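PDB 6FFL: Maltose/maltodextrin transport permease homologue from Bdellovibrio bacteriovorus HD100, which binds maltotriose through its solute-binding domain and probably passes maltodextrins to the transmembrane part of the same ABC-transporter protein. Local coordinates for residues Ser48-Ala53 against Met75-Pro80; Pro59-Gly64 against Lys270-Asn275; Ser66-Pro71 against His105-Asp110. All coordinates share one frame; numbering follows the deposited sequence. Where two conformers were deposited one is given.

Contact 1: Ser48-Ala53 against Met75-Pro80; sequences SFQSAA and MGIVRP. With PT (platinum (II) ion), chain E.
I77 meets F49, A53 and Q50 on one side of helix 42-54. It has the most surface buried here, and F49 comes second. CB and CG2 of I77 rest on the methyl of A53, with I77 CB 3.7 Å from A53 CB. CG1 of I77 sits between the backbone N and the carbonyl carbon, chi1 61°, and CD1 continues from it to F49 and Q50, one turn before A53 on the helix. I77 CD1 lies 3.7 Å from F49 CE2.

F49 extends the other way, so the two side chains slide past each other. Its CD2 and CE2 both touch I77 CD1. The same CE2 atom lies 3.9 Å from V78 CG1. Q50 comes in with its CA, 3.9 Å from I77 CD1, and its CG lies just beyond. The contact is apolar packing of a helix against a loop.

G76 is the first residue to leave helical geometry after helix 69-74, and its positive phi belongs to a Schellman motif. Just before it, M75 SD binds a platinum(II) ion at 2.3 Å, and M54 SD binds the same ion from the end of helix 42-54. F72 of helix 69-74 touches I77, V78 and the ring of F49. I77 and R79 make backbone hydrogen bonds to A276 and L274, which ties the loop to the end of strand 266-274 and the residues after it.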
loop_
_atom_site.group_PDB
_atom_site.type_symbol
_atom_site.label_atom_id
_atom_site.label_comp_id
_atom_site.label_asym_id
_atom_site.label_seq_id
_atom_site.Cartn_x
_atom_site.Cartn_y
_atom_site.Cartn_z
ATOM N N SER A 48 5.907 4.686 -15.701
ATOM C CA SER A 48 7.019 4.273 -16.561
ATOM C C SER A 48 6.739 2.928 -17.239
ATOM O O SER A 48 7.100 2.732 -18.408
ATOM C CB SER A 48 8.330 4.254 -15.759
ATOM O OG SER A 48 8.446 3.121 -14.911
ATOM N N PHE A 49 6.074 1.998 -16.545
ATOM C CA PHE A 49 5.682 0.763 -17.220
ATOM C C PHE A 49 4.688 1.048 -18.339
ATOM O O PHE A 49 4.807 0.498 -19.445
ATOM C CB PHE A 49 5.100 -0.258 -16.236
ATOM C CG PHE A 49 4.770 -1.572 -16.907
ATOM C CD1 PHE A 49 5.776 -2.488 -17.188
ATOM C CD2 PHE A 49 3.478 -1.855 -17.316
ATOM C CE1 PHE A 49 5.492 -3.673 -17.852
ATOM C CE2 PHE A 49 3.183 -3.042 -17.977
ATOM C CZ PHE A 49 4.197 -3.949 -18.248
ATOM N N GLN A 50 3.704 1.914 -18.078
ATOM C CA GLN A 50 2.734 2.243 -19.119
ATOM C C GLN A 50 3.432 2.839 -20.336
ATOM O O GLN A 50 3.170 2.439 -21.477
ATOM C CB GLN A 50 1.676 3.208 -18.569
ATOM C CG GLN A 50 0.781 2.587 -17.507
ATOM C CD GLN A 50 -0.297 3.531 -16.991
ATOM O OE1 GLN A 50 -1.361 3.096 -16.558
ATOM N NE2 GLN A 50 -0.020 4.830 -17.033
ATOM N N SER A 51 4.339 3.794 -20.104
ATOM C CA SER A 51 5.027 4.453 -21.209
ATOM C C SER A 51 5.906 3.473 -21.975
ATOM O O SER A 51 5.895 3.445 -23.209
ATOM C CB SER A 51 5.859 5.620 -20.680
ATOM O OG SER A 51 6.704 6.136 -21.688
ATOM N N ALA A 52 6.669 2.649 -21.253
ATOM C CA ALA A 52 7.573 1.716 -21.916
ATOM C C ALA A 52 6.803 0.668 -22.710
ATOM O O ALA A 52 7.174 0.349 -23.845
ATOM C CB ALA A 52 8.489 1.048 -20.893
ATOM N N ALA A 53 5.726 0.132 -22.136
ATOM C CA ALA A 53 4.981 -0.929 -22.810
ATOM C C ALA A 53 4.193 -0.385 -23.994
ATOM O O ALA A 53 4.074 -1.055 -25.027
ATOM C CB ALA A 53 4.057 -1.632 -21.811
ATOM N N MET A 75 -5.335 -1.039 -21.084
ATOM C CA MET A 75 -4.402 -0.578 -22.110
ATOM C C MET A 75 -3.802 -1.725 -22.915
ATOM O O MET A 75 -3.025 -1.472 -23.845
ATOM C CB MET A 75 -3.269 0.232 -21.473
ATOM C CG MET A 75 -3.707 1.492 -20.739
ATOM S SD MET A 75 -4.026 2.886 -21.825
ATOM C CE MET A 75 -4.169 4.227 -20.638
ATOM N N GLY A 76 -4.139 -2.965 -22.573
ATOM C CA GLY A 76 -3.635 -4.129 -23.278
ATOM C C GLY A 76 -2.148 -4.367 -23.123
ATOM O O GLY A 76 -1.527 -4.935 -24.020
ATOM N N ILE A 77 -1.547 -3.958 -22.006
ATOM C CA ILE A 77 -0.100 -4.074 -21.876
ATOM C C ILE A 77 0.328 -5.193 -20.930
ATOM O O ILE A 77 1.535 -5.386 -20.733
ATOM C CB ILE A 77 0.539 -2.733 -21.461
ATOM C CG1 ILE A 77 -0.002 -2.269 -20.104
ATOM C CG2 ILE A 77 0.320 -1.691 -22.571
ATOM C CD1 ILE A 77 0.625 -0.943 -19.598
ATOM N N VAL A 78 -0.608 -5.947 -20.350
ATOM C CA VAL A 78 -0.253 -7.131 -19.574
ATOM C C VAL A 78 -1.115 -8.306 -20.015
ATOM O O VAL A 78 -2.235 -8.129 -20.508
ATOM C CB VAL A 78 -0.398 -6.915 -18.054
ATOM C CG1 VAL A 78 0.677 -5.941 -17.560
ATOM C CG2 VAL A 78 -1.815 -6.443 -17.708
ATOM N N ARG A 79 -0.586 -9.520 -19.820
ATOM C CA ARG A 79 -1.212 -10.745 -20.333
ATOM C C ARG A 79 -2.165 -11.346 -19.301
ATOM O O ARG A 79 -1.845 -11.370 -18.109
ATOM C CB ARG A 79 -0.155 -11.790 -20.670
ATOM C CG ARG A 79 0.905 -11.322 -21.642
ATOM C CD ARG A 79 2.007 -12.365 -21.795
ATOM N NE ARG A 79 2.828 -12.072 -22.968
ATOM C CZ ARG A 79 2.779 -12.745 -24.107
ATOM N NH1 ARG A 79 1.968 -13.792 -24.234
ATOM N NH2 ARG A 79 3.561 -12.381 -25.114
ATOM N N PRO A 80 -3.331 -11.847 -19.710
ATOM C CA PRO A 80 -4.134 -12.659 -18.785
ATOM C C PRO A 80 -3.325 -13.876 -18.369
ATOM O O PRO A 80 -2.652 -14.490 -19.195
ATOM C CB PRO A 80 -5.358 -13.064 -19.620
ATOM C CG PRO A 80 -5.343 -12.176 -20.818
ATOM C CD PRO A 80 -3.918 -11.795 -21.060
HETATM PT PT PT E . -1.961 3.283 -22.772
HETATM O O HOH W 1 -0.897 2.909 -20.969
#

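Contact 2: Pro59-Gly64 against Lys270-Asn275; sequences PELVYG and KGYSLN
Y63 packs on Y272 where strands 61-65 and 266-274 run antiparallel in the mixed sheet of a periplasmic-binding-protein lobe. V62 pairs with S273 and G64 with G271 as hydrogen-bonded pairs. L61 with L274 and Y63 with Y272 are non-hydrogen-bonded pairs, with side chains on the other face.

Y63 CB lies near G271 O and Y272 CD1. CG is anti to the backbone N, chi1 177°, which puts it near Y272 CE1. CD2 points at the face of Y272, 3.3 Å above the centre of that ring. This edge-to-face pair has centroids 4.6 Å apart and planes at 57°. CE2 touches Y272 CE2 and meets K270 O at 3.4 Å. On the other edge, CE1 packs on K270 CB. G271 N lies over one face of the Y63 ring, toward its rim. At the tip, OH lies 3.3 Å from K270 O, beside K270 CB, and is hydrogen-bonded to D110 OD1. K270 itself turns its amine away to N114 and touches two glucose units.

On the face that carries Y63 and Y272, L61 CD2 lies 3.5 Å from L274 CD2. A water donates to V62 O and S273 OG, which also bonds Y106 O. Next to L61 and L274, N275 N bonds to E60 O. N275 OD1 accepts from N277 N, and ND2 bonds S57 O. A second ND2 hydrogen bond, 2.9 Å to P59 O, comes from 48° above the carbonyl plane.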
loop_
_atom_site.group_PDB
_atom_site.type_symbol
_atom_site.label_atom_id
_atom_site.label_comp_id
_atom_site.label_asym_id
_atom_site.label_seq_id
_atom_site.Cartn_x
_atom_site.Cartn_y
_atom_site.Cartn_z
ATOM N N PRO A 59 9.738 -4.117 -19.161
ATOM C CA PRO A 59 10.240 -5.361 -18.572
ATOM C C PRO A 59 9.270 -6.518 -18.764
ATOM O O PRO A 59 8.062 -6.332 -18.902
ATOM C CB PRO A 59 10.353 -5.005 -17.087
ATOM C CG PRO A 59 9.186 -4.077 -16.882
ATOM C CD PRO A 59 9.132 -3.233 -18.147
ATOM N N GLU A 60 9.828 -7.735 -18.724
ATOM C CA GLU A 60 8.996 -8.934 -18.821
ATOM C C GLU A 60 8.034 -9.035 -17.642
ATOM O O GLU A 60 6.877 -9.443 -17.806
ATOM C CB GLU A 60 9.877 -10.186 -18.892
ATOM C CG GLU A 60 10.547 -10.426 -20.261
ATOM C CD GLU A 60 11.871 -9.680 -20.416
ATOM O OE1 GLU A 60 12.279 -8.961 -19.483
ATOM O OE2 GLU A 60 12.506 -9.809 -21.480
ATOM N N LEU A 61 8.492 -8.675 -16.448
ATOM C CA LEU A 61 7.688 -8.747 -15.238
ATOM C C LEU A 61 7.605 -7.372 -14.595
ATOM O O LEU A 61 8.603 -6.650 -14.531
ATOM C CB LEU A 61 8.281 -9.749 -14.232
ATOM C CG LEU A 61 7.922 -11.218 -14.472
ATOM C CD1 LEU A 61 8.878 -12.126 -13.723
ATOM C CD2 LEU A 61 6.484 -11.482 -14.043
ATOM N N VAL A 62 6.417 -7.019 -14.108
ATOM C CA VAL A 62 6.208 -5.790 -13.345
ATOM C C VAL A 62 5.470 -6.151 -12.062
ATOM O O VAL A 62 4.575 -7.001 -12.073
ATOM C CB VAL A 62 5.453 -4.717 -14.169
ATOM C CG1 VAL A 62 4.071 -5.211 -14.621
ATOM C CG2 VAL A 62 5.345 -3.415 -13.379
ATOM N N TYR A 63 5.876 -5.542 -10.944
ATOM C CA TYR A 63 5.361 -5.901 -9.620
ATOM C C TYR A 63 4.888 -4.646 -8.911
ATOM O O TYR A 63 5.673 -3.715 -8.731
ATOM C CB TYR A 63 6.442 -6.583 -8.780
ATOM C CG TYR A 63 6.037 -6.930 -7.356
ATOM C CD1 TYR A 63 6.156 -5.995 -6.317
ATOM C CD2 TYR A 63 5.563 -8.203 -7.047
ATOM C CE1 TYR A 63 5.793 -6.323 -5.006
ATOM C CE2 TYR A 63 5.214 -8.548 -5.746
ATOM C CZ TYR A 63 5.331 -7.609 -4.733
ATOM O OH TYR A 63 4.974 -7.959 -3.444
ATOM N N GLY A 64 3.635 -4.639 -8.468
ATOM C CA GLY A 64 3.122 -3.511 -7.706
ATOM C C GLY A 64 1.711 -3.744 -7.207
ATOM O O GLY A 64 1.140 -4.832 -7.368
ATOM N N LYS A 270 0.301 -6.868 -3.449
ATOM C CA LYS A 270 1.188 -6.399 -4.504
ATOM C C LYS A 270 1.667 -7.643 -5.236
ATOM O O LYS A 270 2.005 -8.643 -4.599
ATOM C CB LYS A 270 2.357 -5.579 -3.930
ATOM C CG LYS A 270 1.909 -4.306 -3.168
ATOM C CD LYS A 270 3.070 -3.648 -2.436
ATOM C CE LYS A 270 3.459 -4.441 -1.180
ATOM N NZ LYS A 270 2.348 -4.516 -0.177
ATOM N N GLY A 271 1.623 -7.621 -6.566
ATOM C CA GLY A 271 1.885 -8.860 -7.266
ATOM C C GLY A 271 2.440 -8.646 -8.653
ATOM O O GLY A 271 2.621 -7.515 -9.109
ATOM N N TYR A 272 2.693 -9.774 -9.324
ATOM C CA TYR A 272 3.391 -9.823 -10.602
ATOM C C TYR A 272 2.415 -9.884 -11.771
ATOM O O TYR A 272 1.394 -10.579 -11.710
ATOM C CB TYR A 272 4.322 -11.039 -10.650
ATOM C CG TYR A 272 5.398 -11.041 -9.574
ATOM C CD1 TYR A 272 6.616 -10.401 -9.792
ATOM C CD2 TYR A 272 5.199 -11.687 -8.357
ATOM C CE1 TYR A 272 7.609 -10.402 -8.832
ATOM C CE2 TYR A 272 6.184 -11.682 -7.375
ATOM C CZ TYR A 272 7.389 -11.035 -7.624
ATOM O OH TYR A 272 8.381 -11.015 -6.664
ATOM N N SER A 273 2.740 -9.145 -12.831
ATOM C CA SER A 273 2.059 -9.246 -14.113
ATOM C C SER A 273 3.097 -9.491 -15.195
ATOM O O SER A 273 4.253 -9.095 -15.051
ATOM C CB SER A 273 1.265 -7.969 -14.454
ATOM O OG SER A 273 0.275 -7.676 -13.473
ATOM N N LEU A 274 2.666 -10.139 -16.283
ATOM C CA LEU A 274 3.507 -10.414 -17.448
ATOM C C LEU A 274 3.232 -9.406 -18.566
ATOM O O LEU A 274 2.077 -9.189 -18.939
ATOM C CB LEU A 274 3.245 -11.832 -17.958
ATOM C CG LEU A 274 3.720 -13.027 -17.126
ATOM C CD1 LEU A 274 3.282 -14.322 -17.806
ATOM C CD2 LEU A 274 5.230 -13.023 -16.983
ATOM N N ASN A 275 4.298 -8.806 -19.102
ATOM C CA ASN A 275 4.195 -7.884 -20.228
ATOM C C ASN A 275 3.569 -8.569 -21.438
ATOM O O ASN A 275 3.923 -9.700 -21.791
ATOM C CB ASN A 275 5.594 -7.358 -20.574
ATOM C CG ASN A 275 5.573 -6.067 -21.377
ATOM O OD1 ASN A 275 4.635 -5.791 -22.121
ATOM N ND2 ASN A 275 6.627 -5.263 -21.223
HETATM O O HOH W 2 1.687 -5.793 -11.905
#

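Contact 3: Ser66-Pro71 against His105-Asp110; sequences SDQVGP and HYMIGD. With GLC (alpha-D-glucopyranose), chain B.
M107 carries its sulfur to S66 on an extended chain: CG is anti to the backbone N, chi1 168°, and SD follows with chi2 -179°. The chain then bends at chi3, -69°, which turns CE toward Q68. M107 SD comes to 3.5 Å from S66 CA and also touches S66 CB. M107 CE packs on S66 CA and lies 3.9 Å from Q68 CG. The side chains of Q68 and M107 cross at about a right angle.

V69 packs beside M107 and Y106 with its two methyls. V69 CG2 lies 3.7 Å from M107 CB, near the start of the methionine chain. V69 CG1 meets Y106 at CB and CD2, 4.0 Å from Y106 CB. Y101 also touches V69, and T269 and S273 touch M107.

The bond from CA to CB of D67 leads away from 105-110, and its carboxylate binds one glucose. GLC O3 gives to D67 OD1 and GLC O2 to D67 OD2, each at 2.7 Å. Adjacent hydroxyls thus meet both oxygens of one group, a bidentate grip common in sugar-binding proteins. The contact behind D67 is apolar, so the two segments meet through van der Waals packing, while D67, in the same segment, bonds the sugar.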
loop_
_atom_site.group_PDB
_atom_site.type_symbol
_atom_site.label_atom_id
_atom_site.label_comp_id
_atom_site.label_asym_id
_atom_site.label_seq_id
_atom_site.Cartn_x
_atom_site.Cartn_y
_atom_site.Cartn_z
ATOM N N SER A 66 -2.287 -3.996 -6.383
ATOM C CA SER A 66 -3.274 -4.637 -7.238
ATOM C C SER A 66 -4.125 -3.658 -8.038
ATOM O O SER A 66 -4.656 -4.060 -9.076
ATOM C CB SER A 66 -4.171 -5.553 -6.414
ATOM O OG SER A 66 -4.694 -4.870 -5.315
ATOM N N ASP A 67 -4.268 -2.389 -7.611
ATOM C CA ASP A 67 -5.079 -1.513 -8.447
ATOM C C ASP A 67 -4.396 -1.158 -9.759
ATOM O O ASP A 67 -5.049 -0.576 -10.636
ATOM C CB ASP A 67 -5.524 -0.242 -7.688
ATOM C CG ASP A 67 -4.363 0.593 -7.164
ATOM O OD1 ASP A 67 -4.477 1.841 -7.193
ATOM O OD2 ASP A 67 -3.376 0.008 -6.663
ATOM N N GLN A 68 -3.137 -1.534 -9.968
ATOM C CA GLN A 68 -2.615 -1.242 -11.297
ATOM C C GLN A 68 -3.160 -2.204 -12.354
ATOM O O GLN A 68 -2.962 -1.960 -13.550
ATOM C CB GLN A 68 -1.081 -1.187 -11.281
ATOM C CG GLN A 68 -0.362 -2.459 -11.021
ATOM C CD GLN A 68 1.116 -2.238 -10.702
ATOM O OE1 GLN A 68 1.537 -1.159 -10.282
ATOM N NE2 GLN A 68 1.906 -3.266 -10.912
ATOM N N VAL A 69 -3.931 -3.218 -11.949
ATOM C CA VAL A 69 -4.506 -4.167 -12.910
ATOM C C VAL A 69 -5.416 -3.454 -13.908
ATOM O O VAL A 69 -5.332 -3.680 -15.124
ATOM C CB VAL A 69 -5.263 -5.283 -12.167
ATOM C CG1 VAL A 69 -6.232 -5.984 -13.101
ATOM C CG2 VAL A 69 -4.285 -6.275 -11.566
ATOM N N GLY A 70 -6.322 -2.613 -13.411
ATOM C CA GLY A 70 -7.294 -1.941 -14.252
ATOM C C GLY A 70 -6.667 -1.184 -15.404
ATOM O O GLY A 70 -6.973 -1.432 -16.576
ATOM N N PRO A 71 -5.779 -0.236 -15.092
ATOM C CA PRO A 71 -5.110 0.510 -16.169
ATOM C C PRO A 71 -4.265 -0.376 -17.065
ATOM O O PRO A 71 -4.313 -0.236 -18.293
ATOM C CB PRO A 71 -4.257 1.531 -15.407
ATOM C CG PRO A 71 -4.956 1.700 -14.083
ATOM C CD PRO A 71 -5.488 0.331 -13.757
ATOM N N HIS A 105 -7.580 -13.010 -14.603
ATOM C CA HIS A 105 -6.527 -12.773 -13.614
ATOM C C HIS A 105 -5.330 -12.128 -14.302
ATOM O O HIS A 105 -4.657 -12.777 -15.103
ATOM C CB HIS A 105 -6.078 -14.076 -12.956
ATOM C CG HIS A 105 -7.082 -14.687 -12.030
ATOM N ND1 HIS A 105 -7.809 -15.810 -12.362
ATOM C CD2 HIS A 105 -7.452 -14.360 -10.767
ATOM C CE1 HIS A 105 -8.595 -16.138 -11.351
ATOM N NE2 HIS A 105 -8.398 -15.275 -10.372
ATOM N N TYR A 106 -5.020 -10.879 -13.951
ATOM C CA TYR A 106 -3.862 -10.226 -14.543
ATOM C C TYR A 106 -2.670 -10.139 -13.598
ATOM O O TYR A 106 -1.594 -9.704 -14.023
ATOM C CB TYR A 106 -4.239 -8.812 -15.036
ATOM C CG TYR A 106 -5.161 -8.833 -16.250
ATOM C CD1 TYR A 106 -4.655 -9.044 -17.525
ATOM C CD2 TYR A 106 -6.528 -8.633 -16.110
ATOM C CE1 TYR A 106 -5.497 -9.057 -18.643
ATOM C CE2 TYR A 106 -7.374 -8.653 -17.210
ATOM C CZ TYR A 106 -6.854 -8.861 -18.465
ATOM O OH TYR A 106 -7.701 -8.874 -19.546
ATOM N N MET A 107 -2.825 -10.546 -12.335
ATOM C CA MET A 107 -1.786 -10.356 -11.338
ATOM C C MET A 107 -1.825 -11.511 -10.346
ATOM O O MET A 107 -2.907 -11.987 -9.997
ATOM C CB MET A 107 -1.982 -9.023 -10.597
ATOM C CG MET A 107 -1.128 -8.879 -9.365
ATOM S SD MET A 107 -1.370 -7.328 -8.478
ATOM C CE MET A 107 -0.660 -6.141 -9.631
ATOM N N ILE A 108 -0.656 -11.953 -9.883
ATOM C CA ILE A 108 -0.598 -12.860 -8.739
ATOM C C ILE A 108 0.379 -12.289 -7.717
ATOM O O ILE A 108 1.553 -12.047 -8.032
ATOM C CB ILE A 108 -0.210 -14.300 -9.130
ATOM C CG1 ILE A 108 0.011 -15.125 -7.866
ATOM C CG2 ILE A 108 1.043 -14.336 -10.015
ATOM C CD1 ILE A 108 -1.287 -15.466 -7.165
ATOM N N GLY A 109 -0.109 -12.080 -6.497
ATOM C CA GLY A 109 0.714 -11.554 -5.432
ATOM C C GLY A 109 1.334 -12.643 -4.577
ATOM O O GLY A 109 0.822 -13.757 -4.490
ATOM N N ASP A 110 2.457 -12.286 -3.946
ATOM C CA ASP A 110 3.176 -13.207 -3.082
ATOM C C ASP A 110 2.778 -13.070 -1.620
ATOM O O ASP A 110 3.193 -13.894 -0.797
ATOM C CB ASP A 110 4.693 -13.012 -3.243
ATOM C CG ASP A 110 5.139 -11.554 -3.105
ATOM O OD1 ASP A 110 4.310 -10.626 -3.254
ATOM O OD2 ASP A 110 6.350 -11.339 -2.861
HETATM C C1 GLC B . -1.850 3.258 -3.428
HETATM C C2 GLC B . -2.252 2.739 -4.810
HETATM C C3 GLC B . -1.741 3.705 -5.885
HETATM C C4 GLC B . -2.273 5.103 -5.623
HETATM C C5 GLC B . -1.892 5.555 -4.206
HETATM C C6 GLC B . -2.599 6.861 -3.861
HETATM O O2 GLC B . -1.741 1.409 -5.030
HETATM O O3 GLC B . -2.187 3.273 -7.190
HETATM O O4 GLC B . -1.713 6.005 -6.590
HETATM O O5 GLC B . -2.362 4.584 -3.265
HETATM O O6 GLC B . -2.072 7.458 -2.657
#

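How the contacts relate
Contacts 2 and 3 lie about 8 Å apart, centre to centre, and share the sheet in which strands 266-274 and 104-109 are neighbours. G64 O packs on M107 CE at 3.2 Å, so the methionine methyl bridges the two. Contact 1 lies about 10 Å from contact 2 and 12 Å from contact 3, between centres. It joins contact 2 through R79, whose NE is probably hydrogen-bonded to N275 O at 2.9 Å. Y106 meets V78, R79 and P80 and so links contacts 1 and 3. Contacts 2 and 3 each supply a residue of the maltotriose pocket, K270 and D67. Contact 1 holds a platinum ligand instead, and its Q50 side chain stays about 9 Å from a glucose.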